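Local coordinates for protein leucine aminopeptidase 2, chloroplastic (Streptomyces sp. BC16019, PDB 5LHJ) that acts in the maturation of the peptide bottromycin as an M17-family metalloaminopeptidase that binds manganese and probably removes unsubstituted N-terminal residues from peptides, at residues V39-T45 and L78-P84; A88-F93 and G119-P123. All blocks are in the same frame, centred on the assembly; numbering follows the deposited sequence. Where two conformers were deposited one is given.

Contact 1. Residues V39-T45 and L78-P84; sequences VACGRHT and LNVGLGP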
loop_
_atom_site.group_PDB
_atom_site.type_symbol
_atom_site.label_atom_id
_atom_site.label_comp_id
_atom_site.label_asym_id
_atom_site.label_seq_id
_atom_site.Cartn_x
_atom_site.Cartn_y
_atom_site.Cartn_z
ATOM N N VAL A 39 40.804 -32.169 -17.610
ATOM C CA VAL A 39 41.718 -31.073 -17.927
ATOM C C VAL A 39 40.923 -29.981 -18.641
ATOM O O VAL A 39 40.234 -30.270 -19.626
ATOM C CB VAL A 39 42.858 -31.539 -18.848
ATOM C CG1 VAL A 39 43.729 -30.355 -19.274
ATOM C CG2 VAL A 39 43.700 -32.606 -18.154
ATOM N N ALA A 40 41.027 -28.750 -18.151
ATOM C CA ALA A 40 40.364 -27.596 -18.752
ATOM C C ALA A 40 41.363 -26.764 -19.546
ATOM O O ALA A 40 42.317 -26.225 -18.973
ATOM C CB ALA A 40 39.717 -26.737 -17.688
ATOM N N CYS A 41 41.083 -26.634 -20.843
ATOM C CA CYS A 41 41.931 -25.950 -21.814
ATOM C C CYS A 41 41.287 -24.608 -22.157
ATOM O O CYS A 41 40.131 -24.586 -22.587
ATOM C CB CYS A 41 42.012 -26.819 -23.076
ATOM S SG CYS A 41 42.965 -26.164 -24.464
ATOM N N GLY A 42 42.024 -23.511 -21.977
ATOM C CA GLY A 42 41.553 -22.173 -22.331
ATOM C C GLY A 42 41.702 -21.909 -23.817
ATOM O O GLY A 42 42.759 -22.168 -24.381
ATOM N N ARG A 43 40.646 -21.401 -24.448
ATOM C CA ARG A 43 40.635 -21.143 -25.882
ATOM C C ARG A 43 40.141 -19.734 -26.170
ATOM O O ARG A 43 39.006 -19.411 -25.850
ATOM C CB ARG A 43 39.713 -22.146 -26.581
ATOM C CG ARG A 43 40.098 -23.608 -26.409
ATOM C CD ARG A 43 41.400 -23.879 -27.127
ATOM N NE ARG A 43 41.774 -25.285 -27.126
ATOM C CZ ARG A 43 42.822 -25.779 -27.797
ATOM N NH1 ARG A 43 43.609 -24.987 -28.544
ATOM N NH2 ARG A 43 43.084 -27.082 -27.742
ATOM N N HIS A 44 40.991 -18.903 -26.770
ATOM C CA HIS A 44 40.554 -17.614 -27.303
ATOM C C HIS A 44 39.886 -17.827 -28.647
ATOM O O HIS A 44 40.061 -18.865 -29.280
ATOM C CB HIS A 44 41.722 -16.627 -27.440
ATOM C CG HIS A 44 42.211 -16.082 -26.132
ATOM N ND1 HIS A 44 41.447 -15.243 -25.349
ATOM C CD2 HIS A 44 43.375 -16.265 -25.463
ATOM C CE1 HIS A 44 42.123 -14.926 -24.257
ATOM N NE2 HIS A 44 43.301 -15.528 -24.306
ATOM N N THR A 45 39.126 -16.830 -29.089
ATOM C CA THR A 45 38.396 -16.941 -30.348
ATOM C C THR A 45 39.430 -17.161 -31.449
ATOM O O THR A 45 40.503 -16.555 -31.425
ATOM C CB THR A 45 37.561 -15.681 -30.641
ATOM O OG1 THR A 45 38.423 -14.550 -30.703
ATOM C CG2 THR A 45 36.502 -15.438 -29.561
ATOM N N LEU A 78 37.859 -30.341 -21.111
ATOM C CA LEU A 78 36.934 -29.220 -21.238
ATOM C C LEU A 78 37.594 -28.149 -22.084
ATOM O O LEU A 78 38.660 -27.648 -21.729
ATOM C CB LEU A 78 36.582 -28.617 -19.883
ATOM C CG LEU A 78 36.055 -29.532 -18.791
ATOM C CD1 LEU A 78 35.824 -28.710 -17.534
ATOM C CD2 LEU A 78 34.799 -30.248 -19.219
ATOM N N ASN A 79 36.978 -27.813 -23.215
ATOM C CA ASN A 79 37.319 -26.584 -23.908
ATOM C C ASN A 79 36.520 -25.430 -23.313
ATOM O O ASN A 79 35.283 -25.489 -23.239
ATOM C CB ASN A 79 37.096 -26.723 -25.410
ATOM C CG ASN A 79 38.184 -27.562 -26.074
ATOM O OD1 ASN A 79 39.386 -27.327 -25.870
ATOM N ND2 ASN A 79 37.774 -28.544 -26.855
ATOM N N VAL A 80 37.238 -24.384 -22.901
ATOM C CA VAL A 80 36.653 -23.292 -22.121
ATOM C C VAL A 80 36.938 -21.975 -22.823
ATOM O O VAL A 80 38.097 -21.634 -23.073
ATOM C CB VAL A 80 37.219 -23.259 -20.691
ATOM C CG1 VAL A 80 36.515 -22.190 -19.858
ATOM C CG2 VAL A 80 37.099 -24.635 -20.050
ATOM N N GLY A 81 35.882 -21.238 -23.144
ATOM C CA GLY A 81 36.016 -19.994 -23.882
ATOM C C GLY A 81 36.643 -18.860 -23.084
ATOM O O GLY A 81 36.314 -18.654 -21.919
ATOM N N LEU A 82 37.556 -18.133 -23.722
ATOM C CA LEU A 82 38.160 -16.921 -23.162
ATOM C C LEU A 82 37.892 -15.678 -24.023
ATOM O O LEU A 82 38.439 -14.603 -23.751
ATOM C CB LEU A 82 39.669 -17.121 -22.997
ATOM C CG LEU A 82 40.107 -18.220 -22.013
ATOM C CD1 LEU A 82 41.580 -18.523 -22.195
ATOM C CD2 LEU A 82 39.832 -17.826 -20.570
ATOM N N GLY A 83 37.041 -15.813 -25.040
ATOM C CA GLY A 83 36.716 -14.693 -25.923
ATOM C C GLY A 83 37.904 -14.212 -26.737
ATOM O O GLY A 83 38.952 -14.869 -26.767
ATOM N N PRO A 84 37.754 -13.058 -27.409
ATOM C CA PRO A 84 38.865 -12.496 -28.183
ATOM C C PRO A 84 40.082 -12.187 -27.323
ATOM O O PRO A 84 39.947 -11.625 -26.234
ATOM C CB PRO A 84 38.271 -11.212 -28.771
ATOM C CG PRO A 84 36.798 -11.465 -28.815
ATOM C CD PRO A 84 36.525 -12.264 -27.567
HETATM O O HOH W 1 41.489 -28.912 -26.886
#

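Contact 2. Residues A88-F93 and G119-P123; sequences ATAATF and GSGVP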
loop_
_atom_site.group_PDB
_atom_site.type_symbol
_atom_site.label_atom_id
_atom_site.label_comp_id
_atom_site.label_asym_id
_atom_site.label_seq_id
_atom_site.Cartn_x
_atom_site.Cartn_y
_atom_site.Cartn_z
ATOM N N ALA A 88 40.233 -9.705 -23.610
ATOM C CA ALA A 88 40.237 -10.476 -22.364
ATOM C C ALA A 88 40.885 -9.704 -21.225
ATOM O O ALA A 88 41.856 -8.986 -21.430
ATOM C CB ALA A 88 40.942 -11.813 -22.564
ATOM N N THR A 89 40.320 -9.854 -20.030
ATOM C CA THR A 89 40.824 -9.236 -18.804
ATOM C C THR A 89 41.039 -10.323 -17.764
ATOM O O THR A 89 40.694 -11.474 -17.992
ATOM C CB THR A 89 39.798 -8.256 -18.228
ATOM O OG1 THR A 89 38.609 -8.977 -17.859
ATOM C CG2 THR A 89 39.459 -7.168 -19.251
ATOM N N ALA A 90 41.582 -9.950 -16.609
ATOM C CA ALA A 90 41.680 -10.874 -15.478
ATOM C C ALA A 90 40.307 -11.448 -15.087
ATOM O O ALA A 90 40.203 -12.621 -14.730
ATOM C CB ALA A 90 42.347 -10.197 -14.284
ATOM N N ALA A 91 39.249 -10.637 -15.192
ATOM C CA ALA A 91 37.889 -11.090 -14.886
ATOM C C ALA A 91 37.424 -12.206 -15.837
ATOM O O ALA A 91 36.677 -13.093 -15.431
ATOM C CB ALA A 91 36.908 -9.916 -14.920
ATOM N N THR A 92 37.853 -12.142 -17.098
ATOM C CA THR A 92 37.602 -13.214 -18.056
ATOM C C THR A 92 38.150 -14.540 -17.542
ATOM O O THR A 92 37.459 -15.561 -17.587
ATOM C CB THR A 92 38.247 -12.930 -19.423
ATOM O OG1 THR A 92 37.956 -11.582 -19.830
ATOM C CG2 THR A 92 37.725 -13.899 -20.479
ATOM N N PHE A 93 39.391 -14.518 -17.055
ATOM C CA PHE A 93 40.030 -15.726 -16.516
ATOM C C PHE A 93 39.379 -16.228 -15.236
ATOM O O PHE A 93 39.228 -17.432 -15.035
ATOM C CB PHE A 93 41.537 -15.499 -16.333
ATOM C CG PHE A 93 42.280 -15.516 -17.629
ATOM C CD1 PHE A 93 42.439 -14.352 -18.365
ATOM C CD2 PHE A 93 42.771 -16.706 -18.148
ATOM C CE1 PHE A 93 43.088 -14.370 -19.592
ATOM C CE2 PHE A 93 43.424 -16.734 -19.372
ATOM C CZ PHE A 93 43.583 -15.564 -20.093
ATOM N N GLY A 119 48.580 -14.598 -25.355
ATOM C CA GLY A 119 48.023 -13.930 -26.526
ATOM C C GLY A 119 47.129 -12.781 -26.138
ATOM O O GLY A 119 47.001 -11.841 -26.907
ATOM N N SER A 120 46.497 -12.842 -24.962
ATOM C CA SER A 120 45.837 -11.655 -24.413
ATOM C C SER A 120 46.874 -10.722 -23.811
ATOM O O SER A 120 48.039 -11.090 -23.649
ATOM C CB SER A 120 44.774 -12.014 -23.357
ATOM O OG SER A 120 45.369 -12.376 -22.123
ATOM N N GLY A 121 46.434 -9.515 -23.467
ATOM C CA GLY A 121 47.257 -8.563 -22.731
ATOM C C GLY A 121 47.376 -8.812 -21.230
ATOM O O GLY A 121 48.050 -8.045 -20.545
ATOM N N VAL A 122 46.744 -9.872 -20.711
ATOM C CA VAL A 122 46.786 -10.180 -19.282
ATOM C C VAL A 122 48.098 -10.923 -18.994
ATOM O O VAL A 122 48.292 -12.023 -19.511
ATOM C CB VAL A 122 45.600 -11.053 -18.823
ATOM C CG1 VAL A 122 45.638 -11.263 -17.309
ATOM C CG2 VAL A 122 44.267 -10.418 -19.226
ATOM N N PRO A 123 48.993 -10.330 -18.182
ATOM C CA PRO A 123 50.274 -10.987 -17.891
ATOM C C PRO A 123 50.117 -12.316 -17.160
ATOM O O PRO A 123 49.106 -12.526 -16.469
ATOM C CB PRO A 123 51.009 -9.981 -17.000
ATOM C CG PRO A 123 50.325 -8.681 -17.206
ATOM C CD PRO A 123 48.899 -9.014 -17.519
HETATM O O HOH W 2 43.563 -8.646 -23.582
#

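Contact 1. Residues V39-T45 and L78-P84
His44 carries its ring beside its own backbone N, with CG anti to the carbonyl carbon (chi1 -73°), which brings ND1 up to the Gly83 carbonyl and one ring face against Leu82. Arg43 is bent at chi2 (-67°), and that kink folds NE back toward the Asn79 amide. The His44 ND1 to Gly83 O bond is 2.9 Å long, with the oxygen lying in the imidazole plane. Gly83 O takes a second bond from Thr45 N at 3.0 Å, and the two donors approach from opposite faces of the carbonyl. Leu82 CD1 makes a CH-pi contact over the His44 ring, 4.2 Å from its centroid, while the same methyl lies 3.7 Å from Gly42 CA, where any side chain would run into it. With an alanine in place of His44, Gly83 O would probably lose one of its two donors and Leu82 the ring that covers it. Upstream of these groups the two segments are neighbouring parallel strands, the central strand 38-43 and strand 76-81 in the mixed sheet of the macro-like N-terminal domain. Their ladder alternates between the strands, from Leu78 N bonding Val39 O to Leu82 N bonding Arg43 O. Ala40 CB and Val80 CG2 meet 4.1 Å apart on the face covered by helix 90-102. On the other face, Arg43 NE gives Asn79 OD1 a weak bond of 3.4 Å, the guanidinium and amide planes turned 59° apart. A water in the guanidinium plane bridges the same two groups, accepting from Arg43 NH2 and donating to Asn79 OD1 at 2.8 Å.

Contact 2. Residues A88-F93 and G119-P123
Val122 pushes its CG2 methyl against the backbone that leads into helix 90-102, 3.5 Å from Thr89 C. The same methyl also lies 3.6 Å from Ala88 O and touches Ala90 N, so one branch touches three successive residues at the start of the helix. It is aimed there because CG2 stands beside the Val122 backbone N, with CG1 anti to that nitrogen (chi1 -176°). Phe93, one turn into the helix, brings its CE1 to within 4.1 Å of Val122 CG2, the two side chains passing one another with opposed headings. Ser120 OG comes to the edge of the Phe93 ring, close to its plane and 3.9 Å from CE1. Ala88 CB meets Ser120 CB. No direct hydrogen bond joins the two segments. Instead a water lies between them, 2.8 Å from Ala88 O and accepting from Gly121 N. This is where the loop that follows strand 109-112 folds against the N-terminus of helix 90-102, the helix of the crossover from strand 76-81 to strand 109-112. In the second shell, Ser120 OG accepts from Val122 N at 3.2 Å, forming an ST turn, which probably helps to hold Val122 in place. Thr89 is the N-cap of the helix, and its N-H points almost straight (178°) at Thr92 OG1, 2.9 Å away, a bond that ties the N-cap residue to the first turn. Pro123 in turn sits at the N-cap of helix 124-139, whose Arg127 bonds Val122 O and, with Ala130 and Val131, packs on the Phe93 ring.

Both contacts belong to the N-terminal domain, away from the manganese site, and they abut. Both are partly buried. Contact 1 lies within the central sheet, with more than half of its touching residues buried, held by a strand ladder and, beyond the strands, by bonds to one carbonyl. Contact 2 lies beyond the C-terminal ends of strands 76-81 and 109-112, joins a helix start to a loop, buries less than a third as much surface, and relies on methyl and ring packing plus a water. Where they meet the contacts are van der Waals packing: His44 CE1 lies on Ala88 CB at 3.7 Å, and Leu82 CD1 reaches Phe93 CE2 at 3.8 Å. Helix 90-102, which begins in contact 2, packs on the sheet of contact 1.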